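Local coordinates for caspase Nc subunit 1 (Drosophila melanogaster, PDB 2FP3), which forms the protease domain of an initiator caspase, a cysteine endopeptidase that acts in the caspase cascade of apoptosis and is rate-limiting in the rpr, grim and hid pathway, at residues 55-61 and 309-315; 60-64 and 93-99. The protein carries 2 engineered substitutions. All coordinates share one frame; numbering follows the deposited sequence.

Contact 1 (55-61 and 309-315); sequences MQSRFNR and FNPGFFN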
loop_
_atom_site.group_PDB
_atom_site.type_symbol
_atom_site.label_atom_id
_atom_site.label_comp_id
_atom_site.label_asym_id
_atom_site.label_seq_id
_atom_site.Cartn_x
_atom_site.Cartn_y
_atom_site.Cartn_z
ATOM N N MET A 55 5.798 10.082 13.476
ATOM C CA MET A 55 6.255 8.710 13.277
ATOM C C MET A 55 7.414 8.441 14.236
ATOM O O MET A 55 8.549 8.212 13.808
ATOM C CB MET A 55 6.743 8.510 11.843
ATOM C CG MET A 55 5.655 8.614 10.803
ATOM S SD MET A 55 4.441 7.315 10.982
ATOM C CE MET A 55 5.109 6.045 9.907
ATOM N N GLN A 56 7.127 8.444 15.534
ATOM C CA GLN A 56 8.175 8.242 16.527
ATOM C C GLN A 56 7.873 7.289 17.688
ATOM O O GLN A 56 8.724 7.101 18.560
ATOM C CB GLN A 56 8.593 9.613 17.064
ATOM C CG GLN A 56 7.417 10.557 17.251
ATOM C CD GLN A 56 7.831 12.000 17.547
ATOM O OE1 GLN A 56 8.473 12.665 16.726
ATOM N NE2 GLN A 56 7.457 12.490 18.725
ATOM N N SER A 57 6.685 6.681 17.705
ATOM C CA SER A 57 6.323 5.754 18.784
ATOM C C SER A 57 7.175 4.510 18.635
ATOM O O SER A 57 7.769 4.302 17.581
ATOM C CB SER A 57 4.851 5.351 18.684
ATOM O OG SER A 57 4.686 4.223 17.836
ATOM N N ARG A 58 7.246 3.666 19.659
ATOM C CA ARG A 58 8.065 2.472 19.492
ATOM C C ARG A 58 7.366 1.143 19.279
ATOM O O ARG A 58 8.028 0.143 19.048
ATOM C CB ARG A 58 9.117 2.342 20.604
ATOM C CG ARG A 58 8.675 2.609 22.018
ATOM C CD ARG A 58 9.924 2.659 22.885
ATOM N NE ARG A 58 9.660 3.025 24.270
ATOM C CZ ARG A 58 10.615 3.262 25.163
ATOM N NH1 ARG A 58 11.890 3.172 24.811
ATOM N NH2 ARG A 58 10.295 3.582 26.410
ATOM N N PHE A 59 6.042 1.116 19.334
ATOM C CA PHE A 59 5.331 -0.137 19.081
ATOM C C PHE A 59 4.072 0.102 18.252
ATOM O O PHE A 59 3.373 -0.835 17.880
ATOM C CB PHE A 59 4.967 -0.835 20.389
ATOM C CG PHE A 59 6.151 -1.118 21.265
ATOM C CD1 PHE A 59 6.422 -0.315 22.369
ATOM C CD2 PHE A 59 7.041 -2.131 20.939
ATOM C CE1 PHE A 59 7.570 -0.518 23.126
ATOM C CE2 PHE A 59 8.193 -2.340 21.692
ATOM C CZ PHE A 59 8.458 -1.533 22.782
ATOM N N ASN A 60 3.805 1.367 17.951
ATOM C CA ASN A 60 2.633 1.750 17.185
ATOM C C ASN A 60 3.020 2.546 15.940
ATOM O O ASN A 60 2.291 3.441 15.519
ATOM C CB ASN A 60 1.717 2.590 18.071
ATOM C CG ASN A 60 0.941 1.753 19.066
ATOM O OD1 ASN A 60 -0.003 1.065 18.698
ATOM N ND2 ASN A 60 1.337 1.805 20.328
ATOM N N ARG A 61 4.165 2.216 15.352
ATOM C CA ARG A 61 4.655 2.928 14.179
ATOM C C ARG A 61 3.691 2.846 13.003
ATOM O O ARG A 61 3.473 3.840 12.312
ATOM C CB ARG A 61 6.039 2.402 13.776
ATOM C CG ARG A 61 6.715 3.201 12.681
ATOM C CD ARG A 61 6.624 4.708 12.940
ATOM N NE ARG A 61 7.290 5.111 14.178
ATOM C CZ ARG A 61 8.608 5.148 14.351
ATOM N NH1 ARG A 61 9.421 4.811 13.357
ATOM N NH2 ARG A 61 9.117 5.508 15.520
ATOM N N PHE A 309 9.327 7.395 7.480
ATOM C CA PHE A 309 9.042 6.190 8.235
ATOM C C PHE A 309 9.977 5.996 9.438
ATOM O O PHE A 309 9.659 5.231 10.361
ATOM C CB PHE A 309 9.099 4.975 7.296
ATOM C CG PHE A 309 7.918 4.872 6.356
ATOM C CD1 PHE A 309 6.678 4.427 6.814
ATOM C CD2 PHE A 309 8.038 5.239 5.021
ATOM C CE1 PHE A 309 5.574 4.356 5.954
ATOM C CE2 PHE A 309 6.944 5.175 4.155
ATOM C CZ PHE A 309 5.707 4.731 4.628
ATOM N N ASN A 310 11.110 6.700 9.428
ATOM C CA ASN A 310 12.103 6.604 10.500
ATOM C C ASN A 310 12.279 5.148 10.926
ATOM O O ASN A 310 12.207 4.813 12.110
ATOM C CB ASN A 310 11.670 7.445 11.701
ATOM C CG ASN A 310 11.565 8.923 11.371
ATOM O OD1 ASN A 310 12.471 9.496 10.769
ATOM N ND2 ASN A 310 10.464 9.552 11.773
ATOM N N PRO A 311 12.538 4.256 9.965
ATOM C CA PRO A 311 12.690 2.860 10.383
ATOM C C PRO A 311 13.822 2.631 11.374
ATOM O O PRO A 311 14.914 3.178 11.230
ATOM C CB PRO A 311 12.912 2.134 9.066
ATOM C CG PRO A 311 13.715 3.113 8.298
ATOM C CD PRO A 311 13.039 4.454 8.595
ATOM N N GLY A 312 13.541 1.822 12.386
ATOM C CA GLY A 312 14.534 1.494 13.393
ATOM C C GLY A 312 14.899 2.585 14.384
ATOM O O GLY A 312 15.919 2.477 15.055
ATOM N N PHE A 313 14.085 3.629 14.499
ATOM C CA PHE A 313 14.393 4.705 15.431
ATOM C C PHE A 313 13.125 5.261 16.065
ATOM O O PHE A 313 12.082 5.346 15.409
ATOM C CB PHE A 313 15.131 5.827 14.707
ATOM C CG PHE A 313 15.871 6.755 15.628
ATOM C CD1 PHE A 313 17.126 6.402 16.128
ATOM C CD2 PHE A 313 15.302 7.966 16.024
ATOM C CE1 PHE A 313 17.804 7.242 17.006
ATOM C CE2 PHE A 313 15.966 8.812 16.899
ATOM C CZ PHE A 313 17.224 8.451 17.394
ATOM N N PHE A 314 13.208 5.647 17.339
ATOM C CA PHE A 314 12.046 6.187 18.036
ATOM C C PHE A 314 12.378 7.359 18.935
ATOM O O PHE A 314 13.527 7.563 19.291
ATOM C CB PHE A 314 11.360 5.096 18.863
ATOM C CG PHE A 314 12.302 4.271 19.702
ATOM C CD1 PHE A 314 12.919 3.144 19.173
ATOM C CD2 PHE A 314 12.541 4.598 21.030
ATOM C CE1 PHE A 314 13.755 2.346 19.959
ATOM C CE2 PHE A 314 13.378 3.809 21.824
ATOM C CZ PHE A 314 13.983 2.680 21.284
ATOM N N ASN A 315 11.357 8.129 19.298
ATOM C CA ASN A 315 11.546 9.285 20.163
ATOM C C ASN A 315 10.424 9.380 21.191
ATOM O O ASN A 315 10.695 9.116 22.381
ATOM C CB ASN A 315 11.581 10.567 19.329
ATOM C CG ASN A 315 12.693 11.508 19.751
ATOM O OD1 ASN A 315 12.849 12.591 19.185
ATOM N ND2 ASN A 315 13.476 11.098 20.744
#
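Arg61, just ahead of the first strand of the caspase fold, reaches into the curve of the chain's C-terminal tail and gathers its carbonyls, a small example of an arginine side chain organising a loop through backbone oxygens. The tail bends here through a type II beta turn from Asn310 to Phe313. Arg61 NH2 gives its straight bond to Phe313 O, 3.0 Å away at 164°, with the oxygen lying in the guanidinium plane. NH1, at the edge of the group, reaches Phe309 O, Asn310 O and Phe313 O in weak, bent bonds, the shortest to Phe309 O at 3.0 Å. CG lies anti to the backbone N (chi1 -172°), and bends at chi2 and chi3 fold the chain back, bringing the guanidinium face beneath Met55 O, which stands 3.1 Å above the centre of the plane. That same Met55 O accepts a bond from Asn310 ND2, tilted from the carbonyl plane, while Met55 CE lies against Phe309 CD1. Farther along, Asn315 N donates to Gln56 O at 2.9 Å, on a lone pair.

A second shell sets the arginine in place: Glu128 forms a salt bridge with Arg61 NE, which probably steadies the guanidinium's charge, and its carboxylate also bonds Gln56 N and Ser57 OG. On the tail, Asn310 OD1 takes a bond from His43 N, which probably helps fix the amide that bonds Met55 O. At the outer margin Arg58, poorly ordered, crosses the Phe314 ring, its CD in a CH-pi contact over one face, 4.1 Å from the centroid.

Contact 2 (60-64 and 93-99); sequences NRGVL and FQELNFT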
loop_
_atom_site.group_PDB
_atom_site.type_symbol
_atom_site.label_atom_id
_atom_site.label_comp_id
_atom_site.label_asym_id
_atom_site.label_seq_id
_atom_site.Cartn_x
_atom_site.Cartn_y
_atom_site.Cartn_z
ATOM N N ASN A 60 3.805 1.367 17.951
ATOM C CA ASN A 60 2.633 1.750 17.185
ATOM C C ASN A 60 3.020 2.546 15.940
ATOM O O ASN A 60 2.291 3.441 15.519
ATOM C CB ASN A 60 1.717 2.590 18.071
ATOM C CG ASN A 60 0.941 1.753 19.066
ATOM O OD1 ASN A 60 -0.003 1.065 18.698
ATOM N ND2 ASN A 60 1.337 1.805 20.328
ATOM N N ARG A 61 4.165 2.216 15.352
ATOM C CA ARG A 61 4.655 2.928 14.179
ATOM C C ARG A 61 3.691 2.846 13.003
ATOM O O ARG A 61 3.473 3.840 12.312
ATOM C CB ARG A 61 6.039 2.402 13.776
ATOM C CG ARG A 61 6.715 3.201 12.681
ATOM C CD ARG A 61 6.624 4.708 12.940
ATOM N NE ARG A 61 7.290 5.111 14.178
ATOM C CZ ARG A 61 8.608 5.148 14.351
ATOM N NH1 ARG A 61 9.421 4.811 13.357
ATOM N NH2 ARG A 61 9.117 5.508 15.520
ATOM N N GLY A 62 3.110 1.671 12.779
ATOM C CA GLY A 62 2.165 1.532 11.687
ATOM C C GLY A 62 1.445 0.200 11.602
ATOM O O GLY A 62 1.853 -0.800 12.213
ATOM N N VAL A 63 0.347 0.189 10.851
ATOM C CA VAL A 63 -0.428 -1.024 10.638
ATOM C C VAL A 63 -0.530 -1.246 9.131
ATOM O O VAL A 63 -0.877 -0.331 8.375
ATOM C CB VAL A 63 -1.868 -0.910 11.202
ATOM C CG1 VAL A 63 -2.716 -2.062 10.672
ATOM C CG2 VAL A 63 -1.861 -0.939 12.744
ATOM N N LEU A 64 -0.215 -2.459 8.699
ATOM C CA LEU A 64 -0.299 -2.810 7.292
ATOM C C LEU A 64 -1.364 -3.871 7.083
ATOM O O LEU A 64 -1.350 -4.922 7.726
ATOM C CB LEU A 64 1.036 -3.366 6.774
ATOM C CG LEU A 64 0.898 -4.146 5.454
ATOM C CD1 LEU A 64 0.468 -3.191 4.360
ATOM C CD2 LEU A 64 2.218 -4.824 5.075
ATOM N N PHE A 93 7.887 -4.324 5.866
ATOM C CA PHE A 93 7.153 -3.688 6.943
ATOM C C PHE A 93 7.513 -4.185 8.333
ATOM O O PHE A 93 7.257 -3.493 9.325
ATOM C CB PHE A 93 5.643 -3.728 6.667
ATOM C CG PHE A 93 5.224 -2.752 5.599
ATOM C CD1 PHE A 93 5.174 -3.136 4.263
ATOM C CD2 PHE A 93 5.021 -1.410 5.913
ATOM C CE1 PHE A 93 4.943 -2.202 3.256
ATOM C CE2 PHE A 93 4.790 -0.464 4.909
ATOM C CZ PHE A 93 4.754 -0.866 3.575
ATOM N N GLN A 94 8.121 -5.367 8.416
ATOM C CA GLN A 94 8.571 -5.859 9.718
ATOM C C GLN A 94 9.746 -4.981 10.135
ATOM O O GLN A 94 9.892 -4.638 11.302
ATOM C CB GLN A 94 9.034 -7.306 9.642
ATOM C CG GLN A 94 7.903 -8.309 9.624
ATOM C CD GLN A 94 8.392 -9.725 9.817
ATOM O OE1 GLN A 94 9.331 -10.170 9.147
ATOM N NE2 GLN A 94 7.754 -10.450 10.732
ATOM N N GLU A 95 10.573 -4.606 9.163
ATOM C CA GLU A 95 11.723 -3.761 9.420
ATOM C C GLU A 95 11.275 -2.325 9.683
ATOM O O GLU A 95 12.023 -1.528 10.260
ATOM C CB GLU A 95 12.683 -3.818 8.233
ATOM C CG GLU A 95 13.090 -5.235 7.868
ATOM C CD GLU A 95 13.928 -5.909 8.946
ATOM O OE1 GLU A 95 13.910 -7.156 9.020
ATOM O OE2 GLU A 95 14.613 -5.200 9.711
ATOM N N LEU A 96 10.065 -1.976 9.249
ATOM C CA LEU A 96 9.566 -0.631 9.522
ATOM C C LEU A 96 8.819 -0.692 10.853
ATOM O O LEU A 96 8.256 0.291 11.318
ATOM C CB LEU A 96 8.630 -0.142 8.409
ATOM C CG LEU A 96 9.239 0.008 7.013
ATOM C CD1 LEU A 96 8.232 0.668 6.088
ATOM C CD2 LEU A 96 10.500 0.834 7.080
ATOM N N ASN A 97 8.824 -1.875 11.454
ATOM C CA ASN A 97 8.178 -2.104 12.731
ATOM C C ASN A 97 6.663 -1.918 12.719
ATOM O O ASN A 97 6.103 -1.394 13.675
ATOM C CB ASN A 97 8.791 -1.194 13.786
ATOM C CG ASN A 97 10.294 -1.339 13.868
ATOM O OD1 ASN A 97 11.042 -0.498 13.355
ATOM N ND2 ASN A 97 10.748 -2.414 14.504
ATOM N N PHE A 98 6.010 -2.339 11.639
ATOM C CA PHE A 98 4.559 -2.240 11.523
ATOM C C PHE A 98 3.916 -3.506 12.060
ATOM O O PHE A 98 4.542 -4.564 12.098
ATOM C CB PHE A 98 4.112 -2.115 10.055
ATOM C CG PHE A 98 4.010 -0.706 9.557
ATOM C CD1 PHE A 98 2.924 -0.320 8.787
ATOM C CD2 PHE A 98 5.000 0.227 9.842
ATOM C CE1 PHE A 98 2.815 0.981 8.296
ATOM C CE2 PHE A 98 4.905 1.541 9.354
ATOM C CZ PHE A 98 3.805 1.917 8.577
ATOM N N THR A 99 2.662 -3.381 12.475
ATOM C CA THR A 99 1.892 -4.522 12.921
ATOM C C THR A 99 1.238 -4.937 11.596
ATOM O O THR A 99 0.595 -4.120 10.936
ATOM C CB THR A 99 0.853 -4.097 13.958
ATOM O OG1 THR A 99 1.510 -3.951 15.222
ATOM C CG2 THR A 99 -0.276 -5.115 14.064
#
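Arg61 lays the aliphatic foot of its side chain against the end of the helix, CG 3.6 Å from Leu96 O and CB near Asn97 O, before the guanidinium leads off to Phe313 O in the C-terminal tail. Its side chain runs nearly perpendicular to that of Phe98, the guanidinium plane upright to the ring. Here helix 82-95 ends in a Schellman motif, with Asn97 at positive phi, and the chain turns at once into strand 98-103: the last step of a right-handed beta-alpha-beta crossover, a recurrent unit of the alpha/beta caspase fold.

Gly62 offers its bare CA to the Phe98 ring, which sits almost squarely over it, the centroid 3.3 Å away and 3° off the normal. With CG beside the backbone N (chi1 -90°), the ring lies over the neighbouring strand; Phe93 CD2 rests on its opposite face, offset toward the rim, so that strand backbone and helix side chain hold it between them. Gly62 O accepts from Thr99 N at 2.7 Å.

Val63 pairs with Thr99 in a parallel bridge, and its CA also makes a CA-H...O contact with Thr99 O. That oxygen receives its hydrogen bond from Leu64 N, at 2.9 Å and 166°, so Thr99 is gripped by its N-H and its carbonyl on two residues of the same strand.

Leu64 sends CD2 to Phe93 CD1, 3.5 Å off, the two side chains set crosswise, while its CB approaches Phe98 CD1. Farther out, Val131 and Val133 of strand 130-139 pack on Leu64, Val131 also meets Phe98, and Val124 of helix 122-126 touches Val63. Strand 62-68 runs between strands 98-103 and 130-139 in the central sheet, paired in parallel with both.

From the N terminus the chain first passes through 55-61, which contact 1 joins to the tail at 309-315, closing a loop that takes in every helix and strand of the chain. Contact 2 starts from the overlapping stretch 60-64 and closes a much shorter loop at 93-99, one beta-alpha-beta unit, nested inside the long one apart from the shared residues Asn60 and Arg61. Their centres lie about 9 Å apart. They also touch directly: Pro311 CB packs on Leu96 CD2 at 3.4 Å, and Phe309 CE1 approaches Phe98 CZ. Together the two tie the C-terminal tail to the start of strand 62-68 and to the junction of helix 82-95 with strand 98-103.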